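Local coordinates for arsenical resistance operon trans-acting repressor (Bacteroides vulgatus, PDB 3KTB), which probably binds DNA and represses transcription of an arsenical resistance operon, at residues E8-A13 against V59-V64; C15-L20 against L51-Q56; E84-Q89 against S98-V103. One frame throughout, in Å; residues are numbered along the deposited sequence.

Contact 1 (E8-A13 against V59-V64)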
# COMPACT_ATOMS: atom_id res chain seq x y z
N GLU A 8 21.71 -0.12 18.50
CA GLU A 8 20.36 0.37 18.70
C GLU A 8 19.87 -0.16 20.04
O GLU A 8 19.96 -1.35 20.31
CB GLU A 8 19.44 -0.16 17.59
CG GLU A 8 18.20 0.67 17.37
CD GLU A 8 17.32 0.07 16.29
OE1 GLU A 8 16.14 0.48 16.18
OE2 GLU A 8 17.81 -0.82 15.54
N ILE A 9 19.37 0.74 20.89
CA ILE A 9 19.01 0.39 22.25
C ILE A 9 17.50 0.56 22.46
O ILE A 9 16.94 1.63 22.18
CB ILE A 9 19.77 1.27 23.27
CG1 ILE A 9 21.26 0.91 23.28
CG2 ILE A 9 19.17 1.12 24.66
CD1 ILE A 9 22.11 1.89 24.06
N PHE A 10 16.86 -0.49 22.96
CA PHE A 10 15.43 -0.46 23.26
C PHE A 10 15.22 -0.32 24.75
O PHE A 10 15.40 -1.27 25.50
CB PHE A 10 14.75 -1.71 22.70
CG PHE A 10 14.80 -1.77 21.20
CD1 PHE A 10 13.65 -1.56 20.45
CD2 PHE A 10 16.01 -1.96 20.54
CE1 PHE A 10 13.69 -1.57 19.06
CE2 PHE A 10 16.06 -1.97 19.16
CZ PHE A 10 14.90 -1.78 18.42
N ASP A 11 14.89 0.89 25.20
CA ASP A 11 14.69 1.11 26.62
C ASP A 11 13.39 0.46 27.10
O ASP A 11 12.52 0.13 26.28
CB ASP A 11 14.65 2.60 26.92
CG ASP A 11 15.98 3.29 26.62
OD1 ASP A 11 17.01 2.92 27.20
OD2 ASP A 11 15.98 4.22 25.78
N PRO A 12 13.26 0.27 28.42
CA PRO A 12 11.94 0.04 29.00
C PRO A 12 11.05 1.25 28.75
O PRO A 12 11.52 2.26 28.18
CB PRO A 12 12.23 -0.08 30.50
CG PRO A 12 13.63 -0.55 30.58
CD PRO A 12 14.34 0.05 29.40
N ALA A 13 9.79 1.17 29.17
CA ALA A 13 8.92 2.33 29.18
C ALA A 13 9.41 3.27 30.28
O ALA A 13 9.52 2.88 31.45
CB ALA A 13 7.43 1.92 29.41
N VAL A 59 7.24 -3.96 18.17
CA VAL A 59 6.55 -4.98 17.39
C VAL A 59 7.22 -5.17 16.03
O VAL A 59 7.70 -6.26 15.71
CB VAL A 59 5.06 -4.63 17.17
CG1 VAL A 59 4.40 -5.65 16.27
CG2 VAL A 59 4.33 -4.54 18.50
N SER A 60 7.27 -4.09 15.24
CA SER A 60 7.80 -4.11 13.88
C SER A 60 9.18 -4.73 13.78
O SER A 60 9.52 -5.38 12.78
CB SER A 60 7.81 -2.70 13.28
OG SER A 60 8.68 -1.84 13.99
N ASN A 61 9.99 -4.53 14.81
CA ASN A 61 11.31 -5.14 14.87
C ASN A 61 11.18 -6.59 15.34
O ASN A 61 10.94 -6.85 16.53
CB ASN A 61 12.24 -4.34 15.78
CG ASN A 61 13.71 -4.66 15.54
OD1 ASN A 61 14.18 -5.75 15.88
ND2 ASN A 61 14.44 -3.71 14.96
N LYS A 62 11.32 -7.52 14.40
CA LYS A 62 11.00 -8.91 14.65
C LYS A 62 11.89 -9.53 15.73
O LYS A 62 11.44 -10.33 16.54
CB LYS A 62 11.07 -9.74 13.36
CG LYS A 62 10.58 -9.01 12.10
CD LYS A 62 9.35 -9.66 11.50
CE LYS A 62 8.07 -9.17 12.16
NZ LYS A 62 7.87 -7.70 11.98
N THR A 63 13.16 -9.13 15.73
CA THR A 63 14.13 -9.69 16.67
C THR A 63 13.77 -9.31 18.10
O THR A 63 13.78 -10.15 19.00
CB THR A 63 15.53 -9.17 16.38
OG1 THR A 63 15.69 -8.99 14.97
CG2 THR A 63 16.57 -10.14 16.91
N VAL A 64 13.47 -8.03 18.28
CA VAL A 64 13.11 -7.50 19.58
C VAL A 64 11.83 -8.16 20.05
O VAL A 64 11.71 -8.61 21.19
CB VAL A 64 12.92 -5.96 19.52
CG1 VAL A 64 12.13 -5.45 20.75
CG2 VAL A 64 14.27 -5.25 19.37
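F10 and V64 carry the apolar part of this contact. One methyl of the valine, CG2, sits over one face of the phenylalanine ring, 3.6 Å from the ring centroid and 7° off the ring normal, which makes a CH-pi contact. V64 CG2 is so nearly centred that its distances to the six ring carbons differ little; F10 CZ is 3.7 Å away. The other methyl, CG1, only grazes the rim, 4.2 Å from F10 CD1. With chi1 at -65°, F10 has its CG anti to the carbonyl carbon, and the ring reaches off the strand to meet the helix. Y58 meets the F10 ring edge-to-face, H49 meets it at a slant, and L80 of strand 78-81 packs against both F10 and V64, giving a mixed aromatic and aliphatic core.

N61 adds an amide beside the ring. Its ND2 comes obliquely to within 4.0 Å of F10 CZ, the amide plane turned 66° from the ring. The oxygen of the same amide faces its own helix: N61 OD1 accepts a weak, fairly straight bond from V64 N at 3.4 Å. The carboxylate of E8 approaches the amide loosely, while its OE1 is hydrogen-bonded to H49.

N61 is both the residue that breaks out of helix 57-60 and the N-cap of helix 62-69, and its weak cap bond joins it to the first turn, where V64 sits. The arrangement is that of a helix packed on a face of a central beta-sheet, here against inner strand 7-11, as expected of an alpha-beta-alpha sandwich and consistent with the family's place in the thioredoxin clan.

Contact 2 (C15-L20 against L51-Q56)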
# COMPACT_ATOMS: atom_id res chain seq x y z
N CYS A 15 9.49 7.65 31.63
CA CYS A 15 8.75 8.89 31.53
C CYS A 15 9.47 9.93 30.64
O CYS A 15 8.89 10.94 30.25
CB CYS A 15 8.45 9.44 32.93
SG CYS A 15 7.19 8.42 33.81
N CYS A 16 10.73 9.65 30.30
CA CYS A 16 11.46 10.50 29.35
C CYS A 16 12.51 9.69 28.59
O CYS A 16 12.94 8.63 29.05
CB CYS A 16 12.11 11.71 30.07
SG CYS A 16 13.39 11.27 31.29
N PRO A 17 12.92 10.18 27.42
CA PRO A 17 13.80 9.38 26.57
C PRO A 17 15.10 8.93 27.25
O PRO A 17 15.63 7.90 26.86
CB PRO A 17 14.12 10.32 25.40
CG PRO A 17 12.94 11.25 25.36
CD PRO A 17 12.49 11.43 26.77
N THR A 18 15.60 9.66 28.24
CA THR A 18 16.88 9.27 28.84
C THR A 18 16.71 8.57 30.17
O THR A 18 17.67 8.07 30.74
CB THR A 18 17.77 10.50 29.09
OG1 THR A 18 17.09 11.39 29.99
CG2 THR A 18 18.08 11.26 27.78
N GLY A 19 15.49 8.57 30.70
CA GLY A 19 15.28 8.09 32.05
C GLY A 19 15.82 9.02 33.15
O GLY A 19 15.71 8.69 34.32
N LEU A 20 16.39 10.17 32.79
CA LEU A 20 16.92 11.09 33.80
C LEU A 20 15.89 12.10 34.29
O LEU A 20 16.14 13.28 34.36
CB LEU A 20 18.14 11.82 33.26
CG LEU A 20 19.17 10.87 32.66
CD1 LEU A 20 20.26 11.67 31.99
CD2 LEU A 20 19.77 9.99 33.74
N LEU A 51 9.79 2.37 25.09
CA LEU A 51 8.54 1.62 24.90
C LEU A 51 7.29 2.50 25.07
O LEU A 51 6.33 2.41 24.32
CB LEU A 51 8.48 0.44 25.87
CG LEU A 51 7.20 -0.39 25.84
CD1 LEU A 51 6.78 -0.68 24.40
CD2 LEU A 51 7.36 -1.69 26.63
N ARG A 52 7.30 3.36 26.07
CA ARG A 52 6.19 4.27 26.28
C ARG A 52 5.90 5.19 25.08
O ARG A 52 4.76 5.54 24.82
CB ARG A 52 6.45 5.11 27.52
CG ARG A 52 5.63 6.37 27.55
CD ARG A 52 5.65 6.95 28.93
NE ARG A 52 4.93 8.21 28.94
CZ ARG A 52 5.45 9.37 28.57
NH1 ARG A 52 6.72 9.44 28.18
NH2 ARG A 52 4.70 10.46 28.61
N ASP A 53 6.95 5.58 24.37
CA ASP A 53 6.82 6.56 23.29
C ASP A 53 6.68 5.93 21.90
O ASP A 53 5.92 6.42 21.08
CB ASP A 53 8.01 7.54 23.31
CG ASP A 53 7.97 8.49 24.51
OD1 ASP A 53 9.03 9.08 24.83
OD2 ASP A 53 6.88 8.65 25.12
N GLU A 54 7.42 4.86 21.63
CA GLU A 54 7.35 4.21 20.33
C GLU A 54 7.04 2.74 20.50
O GLU A 54 7.90 1.91 20.28
CB GLU A 54 8.69 4.31 19.60
CG GLU A 54 9.24 5.69 19.49
CD GLU A 54 10.75 5.67 19.30
OE1 GLU A 54 11.47 6.18 20.20
OE2 GLU A 54 11.21 5.13 18.26
N PRO A 55 5.80 2.42 20.87
CA PRO A 55 5.45 1.02 21.12
C PRO A 55 5.52 0.19 19.85
O PRO A 55 5.85 -1.00 19.90
CB PRO A 55 3.99 1.10 21.59
CG PRO A 55 3.79 2.53 22.01
CD PRO A 55 4.67 3.33 21.13
N GLN A 56 5.23 0.82 18.71
CA GLN A 56 5.10 0.07 17.46
C GLN A 56 6.44 -0.51 16.98
O GLN A 56 6.46 -1.51 16.25
CB GLN A 56 4.46 0.92 16.36
CG GLN A 56 4.05 0.13 15.11
CD GLN A 56 2.58 0.32 14.74
OE1 GLN A 56 1.94 1.27 15.18
NE2 GLN A 56 2.05 -0.59 13.92
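R52 NH1 lies 3.4 Å from C15 O, but the angle is too poor for a hydrogen bond; the carbonyl comes at the guanidinium obliquely, in a loose polar approach. Beside it, P17 CG is 4.5 Å from D53 OD1, a distant brush of a ring carbon past a carboxylate.

The arginine gets there by an almost straight chain. CG is anti to the backbone N (chi1 159°), and the extended run from CG to NE carries the guanidinium out beside the C15 carbonyl. D53 OD2 stands 3.2 Å from R52 NH1 as a salt bridge of charges only, since the oxygen is well out of the guanidinium plane. N50 supports the bend, accepting from R52 N and giving a weak bond to D53 OD1.

On the cysteine side, a type I turn from C16 to G19, closed by G19 N to C16 O at 3.0 Å, sets P17; the C16-C21 disulfide holds its start. C15 SG is bonded to C15 of a third subunit, whose R52 also packs on C15, while P17 touches C21 of the second subunit.

Both segments are loops, and they meet at the surface of the chain: C15-L20 runs between strand 7-11 and helix 27-41, and L51-Q56 between strand 47-50 and helix 57-60.

Contact 3 (E84-Q89 against S98-V103)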
# COMPACT_ATOMS: atom_id res chain seq x y z
N GLU A 84 21.52 -7.81 15.95
CA GLU A 84 21.33 -8.98 16.81
C GLU A 84 21.46 -8.66 18.29
O GLU A 84 22.24 -7.78 18.68
CB GLU A 84 22.34 -10.06 16.44
CG GLU A 84 22.12 -10.63 15.06
CD GLU A 84 23.42 -10.85 14.33
OE1 GLU A 84 24.29 -9.95 14.41
OE2 GLU A 84 23.57 -11.90 13.67
N ILE A 85 20.69 -9.38 19.10
CA ILE A 85 20.70 -9.19 20.55
C ILE A 85 22.13 -9.27 21.05
O ILE A 85 22.82 -10.23 20.77
CB ILE A 85 19.93 -10.30 21.26
CG1 ILE A 85 18.52 -10.43 20.69
CG2 ILE A 85 19.89 -10.04 22.77
CD1 ILE A 85 17.63 -9.27 21.00
N ALA A 86 22.57 -8.26 21.79
CA ALA A 86 23.91 -8.29 22.35
C ALA A 86 23.86 -8.21 23.88
O ALA A 86 24.69 -8.80 24.58
CB ALA A 86 24.75 -7.16 21.78
N VAL A 87 22.89 -7.45 24.39
CA VAL A 87 22.74 -7.33 25.84
C VAL A 87 21.27 -7.20 26.21
O VAL A 87 20.48 -6.61 25.47
CB VAL A 87 23.50 -6.10 26.40
CG1 VAL A 87 23.65 -6.21 27.93
CG2 VAL A 87 24.85 -5.95 25.75
N SER A 88 20.91 -7.74 27.37
CA SER A 88 19.56 -7.52 27.90
C SER A 88 19.58 -7.37 29.41
O SER A 88 20.60 -7.63 30.06
CB SER A 88 18.59 -8.63 27.48
OG SER A 88 19.06 -9.88 27.92
N GLN A 89 18.43 -6.93 29.94
CA GLN A 89 18.21 -6.59 31.35
C GLN A 89 19.00 -5.36 31.82
O GLN A 89 18.51 -4.58 32.64
CB GLN A 89 18.44 -7.80 32.28
CG GLN A 89 19.91 -8.11 32.61
CD GLN A 89 20.09 -9.43 33.36
OE1 GLN A 89 21.20 -9.75 33.80
NE2 GLN A 89 19.00 -10.19 33.51
N SER A 98 32.71 0.92 23.77
CA SER A 98 34.03 1.33 23.31
C SER A 98 34.56 0.34 22.27
O SER A 98 35.19 0.73 21.27
CB SER A 98 34.97 1.43 24.51
OG SER A 98 36.13 2.18 24.21
N GLU A 99 34.28 -0.95 22.48
CA GLU A 99 34.74 -1.98 21.57
C GLU A 99 33.93 -1.98 20.28
O GLU A 99 34.50 -2.09 19.19
CB GLU A 99 34.74 -3.37 22.24
CG GLU A 99 36.02 -3.68 23.04
CD GLU A 99 35.83 -4.74 24.14
OE1 GLU A 99 36.83 -5.07 24.83
OE2 GLU A 99 34.69 -5.23 24.33
N TRP A 100 32.62 -1.83 20.39
CA TRP A 100 31.75 -1.90 19.22
C TRP A 100 31.92 -0.69 18.31
O TRP A 100 31.51 -0.70 17.14
CB TRP A 100 30.29 -1.95 19.64
CG TRP A 100 29.95 -3.18 20.32
CD1 TRP A 100 30.53 -4.41 20.16
CD2 TRP A 100 28.90 -3.34 21.28
NE1 TRP A 100 29.91 -5.33 20.97
CE2 TRP A 100 28.91 -4.70 21.67
CE3 TRP A 100 27.96 -2.48 21.85
CZ2 TRP A 100 28.00 -5.22 22.61
CZ3 TRP A 100 27.07 -2.98 22.78
CH2 TRP A 100 27.10 -4.35 23.15
N THR A 101 32.55 0.33 18.85
CA THR A 101 32.48 1.66 18.30
C THR A 101 33.89 2.12 17.86
O THR A 101 34.05 2.98 16.99
CB THR A 101 31.86 2.55 19.39
OG1 THR A 101 30.62 3.10 18.94
CG2 THR A 101 32.80 3.59 19.84
N GLY A 102 34.91 1.53 18.45
CA GLY A 102 36.27 1.91 18.12
C GLY A 102 36.68 3.19 18.83
O GLY A 102 37.82 3.63 18.72
N VAL A 103 35.74 3.80 19.56
CA VAL A 103 36.03 5.04 20.28
C VAL A 103 36.52 4.78 21.70
O VAL A 103 35.94 3.97 22.42
CB VAL A 103 34.80 5.98 20.30
CG1 VAL A 103 35.05 7.17 21.23
CG2 VAL A 103 34.46 6.43 18.88
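The indole of W100 points its six-membered ring at the strand and meets A86 and V87 with its outer carbons. V87 CG2 lies in the plane of the ring, at its edge, 3.8 Å from W100 CH2. The methyl of A86 comes in obliquely and lies between two ring atoms, with A86 CB 3.9 Å from both W100 CZ2 and W100 CH2. Thus CH2 is shared by the two neighbours, and the contact is a purely apolar one between the far end of the indole and two successive residues of the strand.

Two things bring these groups together. On the helix, W100 has CG anti to its carbonyl carbon, chi1 -67°, and the indole extends from the last turn toward the strand. On the strand, A86 and V87 both face T79 in a classic beta bulge. This irregularity, marked by the helix-like psi of A86 (-35°), lets consecutive side chains both lean toward the tryptophan, which regular strand geometry would tend to put on different faces.

Behind W100 the helix is finished off by G102, which has positive phi and whose N bonds to S98 O at 2.9 Å. S98 OG and V103 O come so close, 2.5 Å, that the detail of their meeting is doubtful.

Around the indole, V81, P92 and K5 add further contacts. The site thus joins helix 94-101 to edge strand 84-87 and its partner 78-81, while I85 touches F67 of helix 62-69, and T101 and V103 pack on L39 of helix 27-41.

All three contacts belong to one ArsD-type fold. Contacts 1 and 3 both reach the four-stranded mixed sheet, at inner strand 7-11 and outermost strand 84-87, with centres about 15 Å apart; I85 just touches T63 between them. Contact 2 lies about 11 Å from contact 1, centre to centre, and adjoins it directly: A13 packs on L51 and R52, and the chain runs on from there into the cysteine loop. The centres of contacts 2 and 3 are about 20 Å apart, on opposite sides of the chain's centre. Along the sequence, contact 2 falls within the span of contact 1, and contact 3 follows both. Two contacts pack helices on the sheet, while contact 2 lies in loops, at the intersubunit disulfide.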